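PDB 7M0O: 3-phosphoshikimate 1-carboxyvinyltransferase, which probably transfers the enolpyruvyl group of phosphoenolpyruvate to the 5-hydroxyl of shikimate-3-phosphate, releasing inorganic phosphate, on the pathway to chorismate. Local coordinates for residues A[183-186]-A[191-194]; A[14-19]-A[86-91]; A[371-376]-A[399-404]. All coordinates share one frame; numbering follows the deposited sequence.

Contact 1: A[183-186]-A[191-194]; sequences YVEI and MRAF
Glu185 and Arg192 reach for each other along one flank of helix 182-193, a salt bridge between residues seven apart, two helical turns along. Both side chains bend on the way across that span. In Glu185, CG stands anti to the backbone N (chi1 -168°), and the chain then turns at chi2, whose 27° is well off a staggered value; that turn carries the carboxylate over toward the later turns. Arg192 starts with CG anti to its own carbonyl carbon and folds at chi3 (-74°), which brings the guanidinium back toward Glu185. The planes of the two groups end up nearly coplanar. Arg192 NH2 donates to Glu185 OE1 over 2.7 Å, approaching on the syn side of the carboxylate and close to both planes, though the N-H...O angle is well bent. A water closes the second arm: the water O donates a hydrogen bond to Glu185 OE2 (2.5 Å) and accepts one from Arg192 NH1 (3.2 Å). On another face of the helix, Tyr183 makes a cation-pi contact with Arg13, predicted to bind shikimate-3-phosphate. With one direct bond, one water-mediated arm and Glu185 exposed, this is a surface salt bridge in which a water completes the carboxylate-guanidinium pairing, and screening by solvent is likely to temper its strength.

Contact 2: A[14-19]-A[86-91]; sequences ALFLAA and PTLAAA
Phe16 is the first residue of 14-19 to meet segment 86-91, and its ring bridges most of the gap. CG lies anti to the backbone N (chi1 -175°), which swings the ring out from helix 8-20 to lie against Leu88. The leucine comes over one face: its CD2 methyl sits 3.8 Å from the centroid of the Phe16 ring, almost on the ring normal, in a CH-pi contact. Leu88 CG follows closely, 3.5 Å from Phe16 CE2, and the two side chains slide past each other in opposite senses. At the ring's edge stands the methyl of Thr87, with CG2 3.9 Å from Phe16 CE2; the hydroxyl of Thr87 is hydrogen-bonded to the carbonyl of Arg83 in its own helix, leaving the methyl to meet the ring. Segments 14-19 and 86-90 run nearly parallel, their axes crossing at -19° and 11.1 Å apart at closest approach, and helix 155-163 touches both, through Leu162 on Phe16 and Leu163 on Thr87. Parallel helices buried beneath surface sheets are the mark of the inside-out alpha/beta barrel of EPSP synthases. An alanine in place of Phe16 is likely to open a gap between the two helices and leave Leu88 CD2 without the ring face it rests on. Leu17, next in sequence, points away from segment 86-91. Ala19, one turn after Phe16, points toward it and takes the other branch of the leucine, with its CB 4.0 Å from Leu88 CD1. The same alanine also lies against Tyr48.

Contact 3: A[371-376]-A[399-404]; sequences SFAVTG and EAFAEL
The ring of Phe401 carries the whole contact, and Ala373 lies over one of its faces. The methyl is offset toward the rim rather than centred: Ala373 CB stands 4.0 Å above the ring plane and 4.1 Å from Phe401 CE2. Backbone meets the ring too. Ala373 O comes to 3.4 Å from Phe401 CE2, and Val374 CA approaches obliquely, 3.7 Å from Phe401 CZ, so the outer end of the ring is pressed against the main chain as well as against side chains. Val374 adds one branch, CG2, at 4.0 Å from both Phe401 CZ and Phe401 CE1, its side chain crossing that of the phenylalanine at about a right angle. Phe401 is able to reach this far because CG is anti to the backbone N (chi1 -160°), which carries the ring across to segment 371-376. The CA atoms of Ala373 and Phe401 are 8.2 Å apart, and the small Ala373 side chain probably allows the ring to approach the backbone so closely. Around the ring the apolar setting is continued by Leu377 and by Phe397, whose ring meets that of Phe401 with the planes about 20° apart, while Val374 also touches Ile303 of helix 297-303. Near the start of helix 366-375 sits Arg367, predicted to bind phosphoenolpyruvate. The arrangement is helix-helix packing within the second globular domain of the two-domain EPSP synthase fold, with helix 397-406, the last one modelled in the chain, laid against the later part of helix 366-375.

Contact 1 is a surface contact, while contacts 2 and 3 are buried. It also stays within a single helix, 182-193, whereas the other two each join two different helices, 8-20 to 79-90 and 366-375 to 397-406. Chemistry follows place: charge and a water outside, phenylalanine rings against aliphatic groups inside, with a leucine methyl over the ring centre in contact 2 and backbone against the ring in contact 3. Contacts 1 and 2 are neighbours, joined where Phe194 CD2 packs 3.8 Å from Leu17 CD1. Contact 3 lies across the chain's centre, its own centre about 32 Å from that of contact 1 and about 37 Å from that of contact 2.

Contact 1: A[183-186]-A[191-194]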
loop_
_atom_site.group_PDB
_atom_site.type_symbol
_atom_site.label_atom_id
_atom_site.label_comp_id
_atom_site.label_asym_id
_atom_site.label_seq_id
_atom_site.Cartn_x
_atom_site.Cartn_y
_atom_site.Cartn_z
ATOM N N TYR A 183 6.303 -0.608 -6.304
ATOM C CA TYR A 183 6.386 -1.380 -5.070
ATOM C C TYR A 183 7.835 -1.664 -4.704
ATOM O O TYR A 183 8.228 -1.552 -3.534
ATOM C CB TYR A 183 5.599 -2.683 -5.238
ATOM C CG TYR A 183 5.274 -3.432 -3.972
ATOM C CD1 TYR A 183 4.050 -3.265 -3.328
ATOM C CD2 TYR A 183 6.179 -4.337 -3.432
ATOM C CE1 TYR A 183 3.748 -3.969 -2.165
ATOM C CE2 TYR A 183 5.890 -5.041 -2.277
ATOM C CZ TYR A 183 4.678 -4.853 -1.645
ATOM O OH TYR A 183 4.401 -5.559 -0.501
ATOM N N VAL A 184 8.659 -2.001 -5.696
ATOM C CA VAL A 184 10.045 -2.291 -5.358
ATOM C C VAL A 184 10.786 -1.020 -4.939
ATOM O O VAL A 184 11.634 -1.068 -4.041
ATOM C CB VAL A 184 10.754 -3.030 -6.514
ATOM C CG1 VAL A 184 9.857 -4.127 -7.076
ATOM C CG2 VAL A 184 11.210 -2.070 -7.603
ATOM N N GLU A 185 10.471 0.141 -5.532
ATOM C CA GLU A 185 11.206 1.337 -5.125
ATOM C C GLU A 185 10.878 1.735 -3.690
ATOM O O GLU A 185 11.752 2.252 -2.985
ATOM C CB GLU A 185 10.927 2.512 -6.064
ATOM C CG GLU A 185 11.889 3.704 -5.877
ATOM C CD GLU A 185 13.269 3.310 -5.337
ATOM O OE1 GLU A 185 13.640 3.769 -4.228
ATOM O OE2 GLU A 185 14.003 2.571 -6.038
ATOM N N ILE A 186 9.638 1.508 -3.247
ATOM C CA ILE A 186 9.285 1.765 -1.849
ATOM C C ILE A 186 10.065 0.840 -0.919
ATOM O O ILE A 186 10.556 1.271 0.136
ATOM C CB ILE A 186 7.765 1.623 -1.645
ATOM C CG1 ILE A 186 7.036 2.718 -2.430
ATOM C CG2 ILE A 186 7.383 1.664 -0.145
ATOM C CD1 ILE A 186 5.557 2.489 -2.493
ATOM N N MET A 191 14.433 0.233 3.151
ATOM C CA MET A 191 15.690 -0.386 3.554
ATOM C C MET A 191 16.782 0.666 3.749
ATOM O O MET A 191 17.612 0.542 4.662
ATOM C CB MET A 191 16.099 -1.446 2.526
ATOM C CG MET A 191 15.171 -2.688 2.477
ATOM S SD MET A 191 15.535 -3.841 1.129
ATOM C CE MET A 191 17.153 -4.440 1.644
ATOM N N ARG A 192 16.772 1.733 2.931
ATOM C CA ARG A 192 17.748 2.813 3.102
ATOM C C ARG A 192 17.531 3.543 4.419
ATOM O O ARG A 192 18.500 3.905 5.099
ATOM C CB ARG A 192 17.687 3.798 1.927
ATOM C CG ARG A 192 18.337 3.299 0.645
ATOM C CD ARG A 192 18.528 4.417 -0.385
ATOM N NE ARG A 192 17.268 4.813 -1.008
ATOM C CZ ARG A 192 16.767 4.259 -2.110
ATOM N NH1 ARG A 192 17.418 3.273 -2.718
ATOM N NH2 ARG A 192 15.612 4.686 -2.606
ATOM N N ALA A 193 16.267 3.750 4.813
ATOM C CA ALA A 193 15.988 4.366 6.105
ATOM C C ALA A 193 16.484 3.508 7.261
ATOM O O ALA A 193 16.764 4.035 8.344
ATOM C CB ALA A 193 14.489 4.637 6.253
ATOM N N PHE A 194 16.624 2.205 7.044
ATOM C CA PHE A 194 17.176 1.302 8.039
ATOM C C PHE A 194 18.634 0.945 7.741
ATOM O O PHE A 194 19.126 -0.087 8.206
ATOM C CB PHE A 194 16.289 0.052 8.139
ATOM C CG PHE A 194 15.013 0.279 8.918
ATOM C CD1 PHE A 194 14.931 -0.083 10.266
ATOM C CD2 PHE A 194 13.914 0.862 8.324
ATOM C CE1 PHE A 194 13.772 0.141 10.996
ATOM C CE2 PHE A 194 12.742 1.080 9.044
ATOM C CZ PHE A 194 12.661 0.720 10.373
HETATM O O HOH W 1 16.468 2.963 -5.740
#

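Contact 2: A[14-19]-A[86-91]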
loop_
_atom_site.group_PDB
_atom_site.type_symbol
_atom_site.label_atom_id
_atom_site.label_comp_id
_atom_site.label_asym_id
_atom_site.label_seq_id
_atom_site.Cartn_x
_atom_site.Cartn_y
_atom_site.Cartn_z
ATOM N N ALA A 14 7.625 -2.228 7.344
ATOM C CA ALA A 14 8.221 -1.606 8.529
ATOM C C ALA A 14 8.274 -2.566 9.711
ATOM O O ALA A 14 9.202 -2.490 10.530
ATOM C CB ALA A 14 7.441 -0.352 8.920
ATOM N N LEU A 15 7.262 -3.434 9.848
ATOM C CA LEU A 15 7.259 -4.417 10.936
ATOM C C LEU A 15 8.405 -5.411 10.782
ATOM O O LEU A 15 9.050 -5.788 11.772
ATOM C CB LEU A 15 5.923 -5.165 10.975
ATOM C CG LEU A 15 4.743 -4.408 11.559
ATOM C CD1 LEU A 15 3.444 -5.165 11.327
ATOM C CD2 LEU A 15 4.966 -4.204 13.023
ATOM N N PHE A 16 8.652 -5.863 9.551
ATOM C CA PHE A 16 9.798 -6.727 9.286
ATOM C C PHE A 16 11.097 -6.037 9.672
ATOM O O PHE A 16 11.944 -6.616 10.361
ATOM C CB PHE A 16 9.809 -7.122 7.805
ATOM C CG PHE A 16 10.885 -8.122 7.433
ATOM C CD1 PHE A 16 12.235 -7.757 7.442
ATOM C CD2 PHE A 16 10.552 -9.413 7.036
ATOM C CE1 PHE A 16 13.239 -8.666 7.090
ATOM C CE2 PHE A 16 11.557 -10.334 6.675
ATOM C CZ PHE A 16 12.893 -9.952 6.701
ATOM N N LEU A 17 11.292 -4.811 9.184
ATOM C CA LEU A 17 12.531 -4.087 9.454
ATOM C C LEU A 17 12.719 -3.839 10.950
ATOM O O LEU A 17 13.840 -3.972 11.472
ATOM C CB LEU A 17 12.528 -2.781 8.662
ATOM C CG LEU A 17 12.586 -3.021 7.149
ATOM C CD1 LEU A 17 12.122 -1.815 6.344
ATOM C CD2 LEU A 17 14.021 -3.370 6.765
ATOM N N ALA A 18 11.632 -3.488 11.660
ATOM C CA ALA A 18 11.717 -3.263 13.103
ATOM C C ALA A 18 12.126 -4.535 13.834
ATOM O O ALA A 18 12.873 -4.481 14.814
ATOM C CB ALA A 18 10.384 -2.750 13.656
ATOM N N ALA A 19 11.614 -5.684 13.389
ATOM C CA ALA A 19 11.988 -6.955 13.995
ATOM C C ALA A 19 13.449 -7.305 13.744
ATOM O O ALA A 19 14.100 -7.904 14.610
ATOM C CB ALA A 19 11.091 -8.062 13.450
ATOM N N PRO A 86 7.648 -16.425 8.223
ATOM C CA PRO A 86 8.554 -17.533 7.862
ATOM C C PRO A 86 9.886 -17.062 7.333
ATOM O O PRO A 86 10.909 -17.726 7.552
ATOM C CB PRO A 86 7.767 -18.294 6.794
ATOM C CG PRO A 86 6.314 -17.992 7.127
ATOM C CD PRO A 86 6.334 -16.556 7.561
ATOM N N THR A 87 9.895 -15.931 6.630
ATOM C CA THR A 87 11.147 -15.379 6.114
ATOM C C THR A 87 12.068 -14.938 7.247
ATOM O O THR A 87 13.262 -15.269 7.264
ATOM C CB THR A 87 10.850 -14.202 5.186
ATOM O OG1 THR A 87 10.042 -14.625 4.089
ATOM C CG2 THR A 87 12.162 -13.572 4.663
ATOM N N LEU A 88 11.544 -14.141 8.181
ATOM C CA LEU A 88 12.307 -13.761 9.370
ATOM C C LEU A 88 12.831 -14.976 10.121
ATOM O O LEU A 88 13.989 -15.011 10.555
ATOM C CB LEU A 88 11.425 -12.943 10.310
ATOM C CG LEU A 88 11.311 -11.458 10.024
ATOM C CD1 LEU A 88 10.110 -10.906 10.807
ATOM C CD2 LEU A 88 12.609 -10.752 10.430
ATOM N N ALA A 89 11.968 -15.965 10.331
ATOM C CA ALA A 89 12.392 -17.146 11.072
ATOM C C ALA A 89 13.479 -17.902 10.323
ATOM O O ALA A 89 14.419 -18.416 10.943
ATOM C CB ALA A 89 11.192 -18.049 11.346
ATOM N N ALA A 90 13.369 -17.987 8.993
ATOM C CA ALA A 90 14.360 -18.727 8.207
ATOM C C ALA A 90 15.758 -18.157 8.377
ATOM O O ALA A 90 16.751 -18.896 8.268
ATOM C CB ALA A 90 13.987 -18.714 6.725
ATOM N N ALA A 91 15.865 -16.853 8.631
ATOM C CA ALA A 91 17.174 -16.257 8.851
ATOM C C ALA A 91 17.716 -16.513 10.250
ATOM O O ALA A 91 18.890 -16.228 10.496
ATOM C CB ALA A 91 17.118 -14.752 8.608
#

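Contact 3: A[371-376]-A[399-404]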
loop_
_atom_site.group_PDB
_atom_site.type_symbol
_atom_site.label_atom_id
_atom_site.label_comp_id
_atom_site.label_asym_id
_atom_site.label_seq_id
_atom_site.Cartn_x
_atom_site.Cartn_y
_atom_site.Cartn_z
ATOM N N SER A 371 -14.554 7.830 -5.137
ATOM C CA SER A 371 -14.454 9.000 -6.008
ATOM C C SER A 371 -15.786 9.730 -6.135
ATOM O O SER A 371 -15.833 10.952 -5.974
ATOM C CB SER A 371 -13.937 8.601 -7.389
ATOM O OG SER A 371 -12.611 8.151 -7.317
ATOM N N PHE A 372 -16.882 9.002 -6.414
ATOM C CA PHE A 372 -18.159 9.670 -6.620
ATOM C C PHE A 372 -18.810 10.108 -5.316
ATOM O O PHE A 372 -19.723 10.949 -5.349
ATOM C CB PHE A 372 -19.105 8.781 -7.445
ATOM C CG PHE A 372 -18.727 8.737 -8.905
ATOM C CD1 PHE A 372 -19.060 9.788 -9.754
ATOM C CD2 PHE A 372 -17.980 7.690 -9.407
ATOM C CE1 PHE A 372 -18.678 9.776 -11.083
ATOM C CE2 PHE A 372 -17.585 7.666 -10.744
ATOM C CZ PHE A 372 -17.938 8.707 -11.584
ATOM N N ALA A 373 -18.315 9.623 -4.175
ATOM C CA ALA A 373 -18.677 10.255 -2.912
ATOM C C ALA A 373 -18.271 11.725 -2.908
ATOM O O ALA A 373 -18.986 12.568 -2.355
ATOM C CB ALA A 373 -18.031 9.509 -1.738
ATOM N N VAL A 374 -17.107 12.054 -3.487
ATOM C CA VAL A 374 -16.713 13.457 -3.531
ATOM C C VAL A 374 -17.697 14.260 -4.379
ATOM O O VAL A 374 -18.064 15.387 -4.032
ATOM C CB VAL A 374 -15.267 13.607 -4.050
ATOM C CG1 VAL A 374 -14.870 15.067 -3.995
ATOM C CG2 VAL A 374 -14.301 12.769 -3.234
ATOM N N THR A 375 -18.132 13.699 -5.512
ATOM C CA THR A 375 -19.125 14.367 -6.343
ATOM C C THR A 375 -20.374 14.700 -5.546
ATOM O O THR A 375 -21.006 15.740 -5.771
ATOM C CB THR A 375 -19.503 13.479 -7.529
ATOM O OG1 THR A 375 -18.320 12.996 -8.175
ATOM C CG2 THR A 375 -20.347 14.250 -8.524
ATOM N N GLY A 376 -20.739 13.827 -4.608
ATOM C CA GLY A 376 -21.941 14.021 -3.802
ATOM C C GLY A 376 -21.902 15.203 -2.840
ATOM O O GLY A 376 -22.960 15.580 -2.319
ATOM N N GLU A 399 -17.487 6.675 7.385
ATOM C CA GLU A 399 -17.489 7.459 8.616
ATOM C C GLU A 399 -16.578 8.672 8.486
ATOM O O GLU A 399 -16.982 9.803 8.794
ATOM C CB GLU A 399 -17.056 6.585 9.793
ATOM C CG GLU A 399 -17.954 5.394 10.014
ATOM C CD GLU A 399 -17.231 4.202 10.635
ATOM O OE1 GLU A 399 -16.094 4.361 11.134
ATOM O OE2 GLU A 399 -17.817 3.105 10.628
ATOM N N ALA A 400 -15.354 8.451 8.001
ATOM C CA ALA A 400 -14.391 9.538 7.838
ATOM C C ALA A 400 -14.901 10.600 6.876
ATOM O O ALA A 400 -14.713 11.796 7.111
ATOM C CB ALA A 400 -13.056 8.992 7.340
ATOM N N PHE A 401 -15.527 10.185 5.773
ATOM C CA PHE A 401 -15.995 11.161 4.802
ATOM C C PHE A 401 -17.200 11.920 5.338
ATOM O O PHE A 401 -17.336 13.125 5.093
ATOM C CB PHE A 401 -16.322 10.473 3.469
ATOM C CG PHE A 401 -16.341 11.421 2.297
ATOM C CD1 PHE A 401 -15.154 11.890 1.755
ATOM C CD2 PHE A 401 -17.544 11.866 1.756
ATOM C CE1 PHE A 401 -15.156 12.768 0.681
ATOM C CE2 PHE A 401 -17.557 12.747 0.681
ATOM C CZ PHE A 401 -16.366 13.200 0.145
ATOM N N ALA A 402 -18.062 11.241 6.100
ATOM C CA ALA A 402 -19.163 11.933 6.752
ATOM C C ALA A 402 -18.646 13.024 7.682
ATOM O O ALA A 402 -19.215 14.121 7.742
ATOM C CB ALA A 402 -20.030 10.929 7.514
ATOM N N GLU A 403 -17.557 12.739 8.403
ATOM C CA GLU A 403 -16.948 13.715 9.301
ATOM C C GLU A 403 -16.377 14.896 8.528
ATOM O O GLU A 403 -16.523 16.051 8.951
ATOM C CB GLU A 403 -15.861 13.044 10.130
ATOM C CG GLU A 403 -15.210 13.942 11.165
ATOM C CD GLU A 403 -14.193 13.209 12.032
ATOM O OE1 GLU A 403 -13.497 12.303 11.527
ATOM O OE2 GLU A 403 -14.097 13.536 13.234
ATOM N N LEU A 404 -15.728 14.625 7.389
ATOM C CA LEU A 404 -15.259 15.713 6.538
ATOM C C LEU A 404 -16.425 16.584 6.082
ATOM O O LEU A 404 -16.339 17.821 6.100
ATOM C CB LEU A 404 -14.484 15.137 5.345
ATOM C CG LEU A 404 -13.980 16.157 4.310
ATOM C CD1 LEU A 404 -12.878 17.004 4.888
ATOM C CD2 LEU A 404 -13.507 15.446 3.065
#